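Local coordinates for protein truncated hemoglobin 4 (Chlamydomonas reinhardtii, PDB 6BME) that binds heme b as a globin domain of the 2-on-2 type, its iron hexacoordinate with a lysine as one axial ligand, and probably binds oxygen, at residues A14-V19 with K95-G100; D18-K23 with G88-S93; L78-F83 with G113-F118. All coordinates share one frame; numbering follows the deposited sequence.

Contact 1. Residues A14-V19 with K95-G100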
loop_
_atom_site.group_PDB
_atom_site.type_symbol
_atom_site.label_atom_id
_atom_site.label_comp_id
_atom_site.label_asym_id
_atom_site.label_seq_id
_atom_site.Cartn_x
_atom_site.Cartn_y
_atom_site.Cartn_z
ATOM N N ALA A 14 3.874 3.155 -13.869
ATOM C CA ALA A 14 2.558 3.787 -13.888
ATOM C C ALA A 14 1.462 2.756 -14.122
ATOM O O ALA A 14 0.380 2.847 -13.535
ATOM C CB ALA A 14 2.508 4.878 -14.958
ATOM N N ALA A 15 1.729 1.761 -14.975
ATOM C CA ALA A 15 0.739 0.721 -15.215
ATOM C C ALA A 15 0.473 -0.072 -13.948
ATOM O O ALA A 15 -0.679 -0.389 -13.642
ATOM C CB ALA A 15 1.200 -0.206 -16.339
ATOM N N THR A 16 1.528 -0.389 -13.193
ATOM C CA THR A 16 1.355 -1.123 -11.938
ATOM C C THR A 16 0.524 -0.323 -10.944
ATOM O O THR A 16 -0.359 -0.874 -10.273
ATOM C CB THR A 16 2.717 -1.462 -11.333
ATOM O OG1 THR A 16 3.490 -2.198 -12.290
ATOM C CG2 THR A 16 2.554 -2.291 -10.049
ATOM N N VAL A 17 0.803 0.980 -10.829
ATOM C CA VAL A 17 0.029 1.841 -9.937
ATOM C C VAL A 17 -1.449 1.828 -10.322
ATOM O O VAL A 17 -2.330 1.721 -9.455
ATOM C CB VAL A 17 0.613 3.271 -9.939
ATOM C CG1 VAL A 17 -0.360 4.266 -9.286
ATOM C CG2 VAL A 17 1.965 3.300 -9.210
ATOM N N ASP A 18 -1.747 1.915 -11.624
ATOM C CA ASP A 18 -3.140 1.924 -12.066
ATOM C C ASP A 18 -3.837 0.608 -11.732
ATOM O O ASP A 18 -4.969 0.605 -11.229
ATOM C CB ASP A 18 -3.223 2.222 -13.564
ATOM C CG ASP A 18 -3.250 3.718 -13.857
ATOM O OD1 ASP A 18 -3.235 4.518 -12.891
ATOM O OD2 ASP A 18 -3.284 4.091 -15.049
ATOM N N VAL A 19 -3.174 -0.520 -12.000
ATOM C CA VAL A 19 -3.735 -1.823 -11.635
ATOM C C VAL A 19 -4.064 -1.853 -10.146
ATOM O O VAL A 19 -5.174 -2.219 -9.740
ATOM C CB VAL A 19 -2.758 -2.953 -12.003
ATOM C CG1 VAL A 19 -3.190 -4.289 -11.331
ATOM C CG2 VAL A 19 -2.634 -3.092 -13.517
ATOM N N LYS A 95 2.154 -9.509 -9.717
ATOM C CA LYS A 95 2.096 -10.732 -10.512
ATOM C C LYS A 95 1.446 -10.482 -11.865
ATOM O O LYS A 95 1.918 -10.987 -12.892
ATOM C CB LYS A 95 1.333 -11.823 -9.752
ATOM C CG LYS A 95 1.942 -12.184 -8.417
ATOM C CD LYS A 95 1.039 -13.150 -7.657
ATOM C CE LYS A 95 1.530 -13.386 -6.238
ATOM N NZ LYS A 95 0.550 -14.210 -5.472
ATOM N N GLU A 96 0.349 -9.725 -11.885
ATOM C CA GLU A 96 -0.332 -9.431 -13.142
ATOM C C GLU A 96 0.552 -8.655 -14.108
ATOM O O GLU A 96 0.395 -8.777 -15.330
ATOM C CB GLU A 96 -1.616 -8.662 -12.865
ATOM C CG GLU A 96 -2.650 -9.546 -12.192
ATOM C CD GLU A 96 -3.871 -8.787 -11.756
ATOM O OE1 GLU A 96 -4.104 -7.679 -12.293
ATOM O OE2 GLU A 96 -4.595 -9.311 -10.880
ATOM N N MET A 97 1.482 -7.867 -13.589
ATOM C CA MET A 97 2.422 -7.121 -14.414
ATOM C C MET A 97 3.654 -7.942 -14.785
ATOM O O MET A 97 4.593 -7.401 -15.378
ATOM C CB MET A 97 2.832 -5.841 -13.690
ATOM C CG MET A 97 1.676 -4.863 -13.487
ATOM S SD MET A 97 1.048 -4.203 -15.040
ATOM C CE MET A 97 2.553 -3.565 -15.757
ATOM N N GLY A 98 3.668 -9.233 -14.456
ATOM C CA GLY A 98 4.808 -10.066 -14.775
ATOM C C GLY A 98 6.032 -9.837 -13.919
ATOM O O GLY A 98 7.140 -10.122 -14.365
ATOM N N VAL A 99 5.871 -9.326 -12.704
ATOM C CA VAL A 99 7.001 -9.163 -11.796
ATOM C C VAL A 99 7.383 -10.522 -11.222
ATOM O O VAL A 99 6.517 -11.330 -10.877
ATOM C CB VAL A 99 6.660 -8.153 -10.685
ATOM C CG1 VAL A 99 7.785 -8.070 -9.671
ATOM C CG2 VAL A 99 6.378 -6.780 -11.291
ATOM N N GLY A 100 8.685 -10.780 -11.117
ATOM C CA GLY A 100 9.155 -12.092 -10.732
ATOM C C GLY A 100 9.118 -12.344 -9.237
ATOM O O GLY A 100 8.886 -11.448 -8.426
#

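Contact 2. Residues D18-K23 with G88-S93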
loop_
_atom_site.group_PDB
_atom_site.type_symbol
_atom_site.label_atom_id
_atom_site.label_comp_id
_atom_site.label_asym_id
_atom_site.label_seq_id
_atom_site.Cartn_x
_atom_site.Cartn_y
_atom_site.Cartn_z
ATOM N N ASP A 18 -1.747 1.915 -11.624
ATOM C CA ASP A 18 -3.140 1.924 -12.066
ATOM C C ASP A 18 -3.837 0.608 -11.732
ATOM O O ASP A 18 -4.969 0.605 -11.229
ATOM C CB ASP A 18 -3.223 2.222 -13.564
ATOM C CG ASP A 18 -3.250 3.718 -13.857
ATOM O OD1 ASP A 18 -3.235 4.518 -12.891
ATOM O OD2 ASP A 18 -3.284 4.091 -15.049
ATOM N N VAL A 19 -3.174 -0.520 -12.000
ATOM C CA VAL A 19 -3.735 -1.823 -11.635
ATOM C C VAL A 19 -4.064 -1.853 -10.146
ATOM O O VAL A 19 -5.174 -2.219 -9.740
ATOM C CB VAL A 19 -2.758 -2.953 -12.003
ATOM C CG1 VAL A 19 -3.190 -4.289 -11.331
ATOM C CG2 VAL A 19 -2.634 -3.092 -13.517
ATOM N N PHE A 20 -3.102 -1.432 -9.322
ATOM C CA PHE A 20 -3.229 -1.497 -7.872
ATOM C C PHE A 20 -4.321 -0.558 -7.388
ATOM O O PHE A 20 -5.172 -0.947 -6.583
ATOM C CB PHE A 20 -1.866 -1.167 -7.261
ATOM C CG PHE A 20 -1.822 -1.179 -5.764
ATOM C CD1 PHE A 20 -2.468 -2.167 -5.027
ATOM C CD2 PHE A 20 -1.075 -0.229 -5.091
ATOM C CE1 PHE A 20 -2.403 -2.165 -3.629
ATOM C CE2 PHE A 20 -0.998 -0.228 -3.704
ATOM C CZ PHE A 20 -1.663 -1.194 -2.973
ATOM N N TYR A 21 -4.336 0.667 -7.916
ATOM C CA TYR A 21 -5.367 1.640 -7.573
ATOM C C TYR A 21 -6.761 1.109 -7.886
ATOM O O TYR A 21 -7.673 1.182 -7.048
ATOM C CB TYR A 21 -5.102 2.942 -8.330
ATOM C CG TYR A 21 -6.243 3.923 -8.284
ATOM C CD1 TYR A 21 -6.428 4.746 -7.187
ATOM C CD2 TYR A 21 -7.133 4.030 -9.337
ATOM C CE1 TYR A 21 -7.470 5.651 -7.137
ATOM C CE2 TYR A 21 -8.180 4.933 -9.300
ATOM C CZ TYR A 21 -8.343 5.738 -8.194
ATOM O OH TYR A 21 -9.385 6.637 -8.147
ATOM N N LYS A 22 -6.942 0.556 -9.087
ATOM C CA LYS A 22 -8.269 0.102 -9.494
ATOM C C LYS A 22 -8.736 -1.067 -8.640
ATOM O O LYS A 22 -9.920 -1.149 -8.289
ATOM C CB LYS A 22 -8.264 -0.259 -10.983
ATOM C CG LYS A 22 -8.114 0.953 -11.895
ATOM C CD LYS A 22 -8.066 0.548 -13.354
ATOM C CE LYS A 22 -7.759 1.746 -14.260
ATOM N NZ LYS A 22 -6.521 1.539 -15.069
ATOM N N LYS A 23 -7.818 -1.962 -8.259
ATOM C CA LYS A 23 -8.175 -3.040 -7.333
ATOM C C LYS A 23 -8.742 -2.487 -6.029
ATOM O O LYS A 23 -9.751 -2.983 -5.523
ATOM C CB LYS A 23 -6.960 -3.927 -7.045
ATOM C CG LYS A 23 -6.615 -4.930 -8.131
ATOM C CD LYS A 23 -5.322 -5.664 -7.788
ATOM C CE LYS A 23 -4.895 -6.608 -8.902
ATOM N NZ LYS A 23 -5.882 -7.715 -9.095
ATOM N N GLY A 88 -2.608 -7.948 -0.242
ATOM C CA GLY A 88 -2.874 -8.959 -1.261
ATOM C C GLY A 88 -3.103 -8.356 -2.639
ATOM O O GLY A 88 -2.585 -8.857 -3.642
ATOM N N HIS A 89 -3.888 -7.277 -2.713
ATOM C CA HIS A 89 -4.062 -6.617 -4.001
ATOM C C HIS A 89 -2.736 -6.117 -4.547
ATOM O O HIS A 89 -2.517 -6.141 -5.763
ATOM C CB HIS A 89 -5.042 -5.450 -3.894
ATOM C CG HIS A 89 -6.468 -5.869 -3.711
ATOM N ND1 HIS A 89 -7.058 -6.859 -4.467
ATOM C CD2 HIS A 89 -7.423 -5.428 -2.855
ATOM C CE1 HIS A 89 -8.316 -7.008 -4.085
ATOM N NE2 HIS A 89 -8.564 -6.146 -3.113
ATOM N N PHE A 90 -1.836 -5.673 -3.670
ATOM C CA PHE A 90 -0.551 -5.176 -4.144
ATOM C C PHE A 90 0.262 -6.288 -4.804
ATOM O O PHE A 90 0.769 -6.121 -5.921
ATOM C CB PHE A 90 0.233 -4.539 -3.001
ATOM C CG PHE A 90 1.542 -3.965 -3.434
ATOM C CD1 PHE A 90 1.586 -2.799 -4.203
ATOM C CD2 PHE A 90 2.721 -4.589 -3.104
ATOM C CE1 PHE A 90 2.793 -2.272 -4.615
ATOM C CE2 PHE A 90 3.941 -4.063 -3.516
ATOM C CZ PHE A 90 3.978 -2.917 -4.269
ATOM N N VAL A 91 0.400 -7.434 -4.133
ATOM C CA VAL A 91 1.209 -8.493 -4.729
ATOM C C VAL A 91 0.508 -9.065 -5.956
ATOM O O VAL A 91 1.164 -9.414 -6.938
ATOM C CB VAL A 91 1.557 -9.588 -3.701
ATOM C CG1 VAL A 91 2.309 -8.986 -2.539
ATOM C CG2 VAL A 91 0.303 -10.294 -3.210
ATOM N N ASP A 92 -0.828 -9.125 -5.947
ATOM C CA ASP A 92 -1.543 -9.526 -7.152
ATOM C C ASP A 92 -1.237 -8.578 -8.304
ATOM O O ASP A 92 -1.078 -9.017 -9.446
ATOM C CB ASP A 92 -3.049 -9.575 -6.893
ATOM C CG ASP A 92 -3.443 -10.665 -5.906
ATOM O OD1 ASP A 92 -2.568 -11.455 -5.484
ATOM O OD2 ASP A 92 -4.635 -10.718 -5.548
ATOM N N SER A 93 -1.165 -7.269 -8.027
ATOM C CA SER A 93 -0.811 -6.319 -9.078
ATOM C C SER A 93 0.562 -6.627 -9.644
ATOM O O SER A 93 0.747 -6.634 -10.864
ATOM C CB SER A 93 -0.851 -4.887 -8.544
ATOM O OG SER A 93 -2.115 -4.604 -7.982
HETATM O O HOH W 1 -6.414 -8.901 -6.469
#

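Contact 3. Residues L78-F83 with G113-F118. With HEM (protoporphyrin IX containing Fe), chain C.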
loop_
_atom_site.group_PDB
_atom_site.type_symbol
_atom_site.label_atom_id
_atom_site.label_comp_id
_atom_site.label_asym_id
_atom_site.label_seq_id
_atom_site.Cartn_x
_atom_site.Cartn_y
_atom_site.Cartn_z
ATOM N N LEU A 78 -10.341 1.023 10.737
ATOM C CA LEU A 78 -9.347 0.377 9.881
ATOM C C LEU A 78 -8.643 -0.728 10.661
ATOM O O LEU A 78 -8.226 -0.523 11.809
ATOM C CB LEU A 78 -8.334 1.409 9.385
ATOM C CG LEU A 78 -7.324 0.866 8.370
ATOM C CD1 LEU A 78 -8.099 0.444 7.152
ATOM C CD2 LEU A 78 -6.238 1.904 8.002
ATOM N N ASN A 79 -8.520 -1.911 10.058
ATOM C CA ASN A 79 -8.047 -3.059 10.827
ATOM C C ASN A 79 -7.128 -3.951 9.992
ATOM O O ASN A 79 -6.819 -3.666 8.828
ATOM C CB ASN A 79 -9.236 -3.845 11.412
ATOM C CG ASN A 79 -10.129 -4.463 10.348
ATOM O OD1 ASN A 79 -9.651 -5.042 9.390
ATOM N ND2 ASN A 79 -11.440 -4.350 10.531
ATOM N N LEU A 80 -6.687 -5.050 10.615
ATOM C CA LEU A 80 -5.728 -5.942 9.978
ATOM C C LEU A 80 -6.320 -6.637 8.758
ATOM O O LEU A 80 -5.585 -6.972 7.819
ATOM C CB LEU A 80 -5.233 -6.978 10.992
ATOM C CG LEU A 80 -4.242 -6.486 12.049
ATOM C CD1 LEU A 80 -3.945 -7.587 13.027
ATOM C CD2 LEU A 80 -2.941 -5.971 11.401
ATOM N N THR A 81 -7.630 -6.900 8.760
ATOM C CA THR A 81 -8.240 -7.491 7.575
ATOM C C THR A 81 -8.127 -6.527 6.400
ATOM O O THR A 81 -7.826 -6.931 5.274
ATOM C CB THR A 81 -9.705 -7.847 7.841
ATOM O OG1 THR A 81 -9.802 -8.654 9.028
ATOM C CG2 THR A 81 -10.291 -8.644 6.672
ATOM N N HIS A 82 -8.336 -5.240 6.652
ATOM C CA HIS A 82 -8.162 -4.267 5.583
ATOM C C HIS A 82 -6.717 -4.244 5.098
ATOM O O HIS A 82 -6.470 -4.256 3.884
ATOM C CB HIS A 82 -8.606 -2.889 6.062
ATOM C CG HIS A 82 -10.040 -2.840 6.490
ATOM N ND1 HIS A 82 -10.439 -2.303 7.692
ATOM C CD2 HIS A 82 -11.167 -3.279 5.881
ATOM C CE1 HIS A 82 -11.752 -2.396 7.800
ATOM N NE2 HIS A 82 -12.217 -2.996 6.721
ATOM N N PHE A 83 -5.750 -4.240 6.033
ATOM C CA PHE A 83 -4.335 -4.249 5.652
ATOM C C PHE A 83 -4.005 -5.461 4.792
ATOM O O PHE A 83 -3.292 -5.349 3.786
ATOM C CB PHE A 83 -3.428 -4.242 6.884
ATOM C CG PHE A 83 -1.957 -4.388 6.549
ATOM C CD1 PHE A 83 -1.381 -5.646 6.372
ATOM C CD2 PHE A 83 -1.153 -3.264 6.384
ATOM C CE1 PHE A 83 -0.040 -5.778 6.039
ATOM C CE2 PHE A 83 0.195 -3.384 6.059
ATOM C CZ PHE A 83 0.753 -4.642 5.881
ATOM N N GLY A 113 6.538 -6.669 7.527
ATOM C CA GLY A 113 7.229 -5.904 8.554
ATOM C C GLY A 113 6.413 -4.768 9.142
ATOM O O GLY A 113 6.583 -4.429 10.315
ATOM N N VAL A 114 5.519 -4.161 8.351
ATOM C CA VAL A 114 4.734 -3.033 8.845
ATOM C C VAL A 114 3.307 -3.418 9.221
ATOM O O VAL A 114 2.574 -2.570 9.765
ATOM C CB VAL A 114 4.724 -1.866 7.833
ATOM C CG1 VAL A 114 6.102 -1.262 7.744
ATOM C CG2 VAL A 114 4.264 -2.340 6.460
ATOM N N ARG A 115 2.897 -4.658 8.969
ATOM C CA ARG A 115 1.570 -5.111 9.382
ATOM C C ARG A 115 1.247 -4.818 10.846
ATOM O O ARG A 115 0.125 -4.356 11.114
ATOM C CB ARG A 115 1.429 -6.610 9.078
ATOM C CG ARG A 115 0.039 -7.202 9.364
ATOM C CD ARG A 115 -0.057 -8.639 8.824
ATOM N NE ARG A 115 -1.400 -9.213 8.972
ATOM C CZ ARG A 115 -1.871 -9.752 10.096
ATOM N NH1 ARG A 115 -1.116 -9.809 11.190
ATOM N NH2 ARG A 115 -3.102 -10.245 10.127
ATOM N N PRO A 116 2.142 -5.041 11.821
ATOM C CA PRO A 116 1.779 -4.764 13.224
ATOM C C PRO A 116 1.346 -3.331 13.501
ATOM O O PRO A 116 0.674 -3.100 14.511
ATOM C CB PRO A 116 3.063 -5.113 13.982
ATOM C CG PRO A 116 3.691 -6.154 13.147
ATOM C CD PRO A 116 3.449 -5.716 11.742
ATOM N N LEU A 117 1.695 -2.362 12.649
ATOM C CA LEU A 117 1.246 -0.991 12.869
ATOM C C LEU A 117 -0.222 -0.789 12.525
ATOM O O LEU A 117 -0.758 0.299 12.769
ATOM C CB LEU A 117 2.088 -0.016 12.044
ATOM C CG LEU A 117 3.607 -0.235 12.073
ATOM C CD1 LEU A 117 4.290 0.615 11.013
ATOM C CD2 LEU A 117 4.183 0.035 13.458
ATOM N N PHE A 118 -0.868 -1.788 11.936
ATOM C CA PHE A 118 -2.284 -1.720 11.617
ATOM C C PHE A 118 -3.116 -2.581 12.550
ATOM O O PHE A 118 -4.296 -2.820 12.278
ATOM C CB PHE A 118 -2.503 -2.095 10.151
ATOM C CG PHE A 118 -2.002 -1.042 9.210
ATOM C CD1 PHE A 118 -0.658 -0.986 8.872
ATOM C CD2 PHE A 118 -2.863 -0.051 8.731
ATOM C CE1 PHE A 118 -0.172 0.014 8.020
ATOM C CE2 PHE A 118 -2.394 0.949 7.886
ATOM C CZ PHE A 118 -1.038 0.985 7.534
HETATM C CHA HEM C . -2.447 7.610 2.975
HETATM C CHB HEM C . 1.067 4.361 2.310
HETATM C CHC HEM C . -1.870 0.992 4.171
HETATM C CHD HEM C . -5.592 3.893 3.161
HETATM C C1A HEM C . -1.213 7.089 2.656
HETATM C C2A HEM C . -0.036 7.788 2.156
HETATM C C3A HEM C . 0.921 6.857 1.972
HETATM C C4A HEM C . 0.395 5.563 2.342
HETATM C CMA HEM C . 2.365 7.055 1.469
HETATM C CAA HEM C . 0.108 9.320 1.893
HETATM C CBA HEM C . -0.887 9.817 0.843
HETATM C CGA HEM C . -0.620 11.249 0.416
HETATM O O1A HEM C . -0.691 12.180 1.278
HETATM O O2A HEM C . -0.360 11.448 -0.807
HETATM C C1B HEM C . 0.620 3.188 2.885
HETATM C C2B HEM C . 1.424 2.046 3.270
HETATM C C3B HEM C . 0.596 1.131 3.796
HETATM C C4B HEM C . -0.748 1.651 3.729
HETATM C CMB HEM C . 2.961 1.935 3.131
HETATM C CAB HEM C . 0.904 -0.280 4.353
HETATM C CBB HEM C . 1.979 -0.994 4.020
HETATM C C1C HEM C . -3.147 1.446 3.971
HETATM C C2C HEM C . -4.345 0.678 4.138
HETATM C C3C HEM C . -5.387 1.450 3.840
HETATM C C4C HEM C . -4.874 2.765 3.492
HETATM C CMC HEM C . -4.378 -0.807 4.558
HETATM C CAC HEM C . -6.855 0.987 3.878
HETATM C CBC HEM C . -7.737 1.441 2.983
HETATM C C1D HEM C . -5.065 5.172 3.104
HETATM C C2D HEM C . -5.816 6.408 3.025
HETATM C C3D HEM C . -4.950 7.419 2.966
HETATM C C4D HEM C . -3.616 6.871 3.012
HETATM C CMD HEM C . -7.351 6.498 2.988
HETATM C CAD HEM C . -5.256 8.940 2.839
HETATM C CBD HEM C . -5.642 9.519 4.193
HETATM C CGD HEM C . -5.980 10.977 3.979
HETATM O O1D HEM C . -5.278 11.647 3.181
HETATM O O2D HEM C . -6.937 11.465 4.620
HETATM N NA HEM C . -0.911 5.750 2.737
HETATM N NB HEM C . -0.706 2.916 3.184
HETATM N NC HEM C . -3.508 2.714 3.588
HETATM N ND HEM C . -3.715 5.492 3.107
HETATM FE FE HEM C . -2.219 4.205 3.136
#

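Contact 1. Residues A14-V19 with K95-G100
M97 reaches from the C-terminal end of helix 80-96 to the flank of helix 10-25, where T16, A15 and V19 receive it. The helix closes just behind it in a Schellman motif: G98, at positive phi, is the C-prime residue, with G98 N bonded to K95 O and V99 N to L94 O. In the 2-on-2 globin fold this joins the end of helix G to the early turns of helix B. CB of M97 stands off T16 OG1, and CG comes closest to it, at 3.4 Å. That hydroxyl is hydrogen-bonded to A12 O in its own helix, and the methionine chain packs across it without a hydrogen bond. At SD the nearest partner is V19 CG2, 4.1 Å away, the two side chains sliding past each other in opposite directions. The chain is bent at both chi2 (-66°) and chi3 (-54°), and this second bend sets CE 3.7 Å from A15 CB. An alanine at M97 would probably leave A15 CB and V19 CG2 without their apolar partner here and open a gap over the T16 hydroxyl. Beside the methionine, the extended chain of E96 crosses V19 at a slant. Its OE2 is held in a salt bridge by K23 NZ, one turn further along helix 10-25, while OE1 lies 3.6 Å from V19 CG1.

Contact 2. Residues D18-K23 with G88-S93
V19, F20 and K23 form the face of helix 10-25 that packs on S93, F90 and H89 of helix 80-96, the pairing of helices B and G in the 2-on-2 globin fold. The two short segments run roughly antiparallel, at 146°, with their axes 8.9 Å apart at closest approach. V19 presents its CG1 branch to S93, 3.5 Å from OG. F20 follows, its CG anti to the backbone N (chi1 180°), and its ring lies at the side of the helix pair that faces helix 39-53, as the receiving face of an edge-to-face pair. F90 points its CD1 edge over the centre of the F20 ring, with ring centroids 5.0 Å apart and planes at 71°, and both rings also meet that of F49 on helix 39-53, which carries the iron-binding K45. The S93 hydroxyl, packed against the backbone of F20 and the aliphatic chain of K23, is satisfied within its own helix: S93 OG donates to H89 O at 2.7 Å, on the face opposite to S93 N. At K23, CB sits over the face of the H89 imidazole in a CH-pi contact, 4.2 Å from the ring centroid. The chain stays extended as far as CE, and there chi4 turns NZ aside. Besides its salt bridge to E96, K23 NZ donates to a water at 2.9 Å. The same water lies in the H89 ring plane, 2.9 Å from H89 ND1, whereas H89 NE2 is bonded to D27. The water bridges K23 to D92, donating to D92 OD2 at 2.7 Å.

Contact 3. Residues L78-F83 with G113-F118
F83 and F118 meet with their side chains at about a right angle, F83 CD2 standing 3.4 Å above the plane of the F118 ring toward its rim; the ring planes are inclined at 37°. Both rings also press on the heme. F118 brings CZ to within 3.5 Å of the methine carbon CHC and meets the axial ligand H69 edge-to-face, while F83 CE2 lies 3.6 Å from the vinyl carbon CAB. L78 joins them with both branches, CD1 against the other vinyl at CAC and CD2 in plane at the edge of the F118 ring. V114 CG2 touches the F83 edge and, 3.6 Å away, the vinyl carbon CBB. Behind this shell R115 lies against F83, its CA over one face in a CH-pi contact 3.9 Å from the ring centroid and its CB near CE1. The arginine chain extends across L80, whose CD2 lies over the guanidinium centre, and R115 NE is salt-bridged to D84. Further out, a capping box starts helix 80-96: H82 N donates to N79 OD1 (3.0 Å) and N79 N to H82 ND1 (3.1 Å). L78, F83, V114 and F118 form the globin heme-pocket wall along both vinyl groups.

Overall arrangement
From the N terminus, helix 10-25 supplies the first segment of contacts 1 and 2, which share D18 and V19. The chain then passes through helices 39-53 and 62-75, which carry K45 and H69, before helix 80-96 returns to close both loops. Contact 2, closing at 88-93, nests within contact 1 apart from the shared residues, and the K23-E96 salt bridge connects the two. Contact 3 crosses both: it starts at 78-83, inside their loops, and closes at 113-118, where helix 101-114 runs out. Helix 80-96 is therefore common to all three, tied near its end to helix 10-25 and at its start to the C-terminal end of helix 101-114.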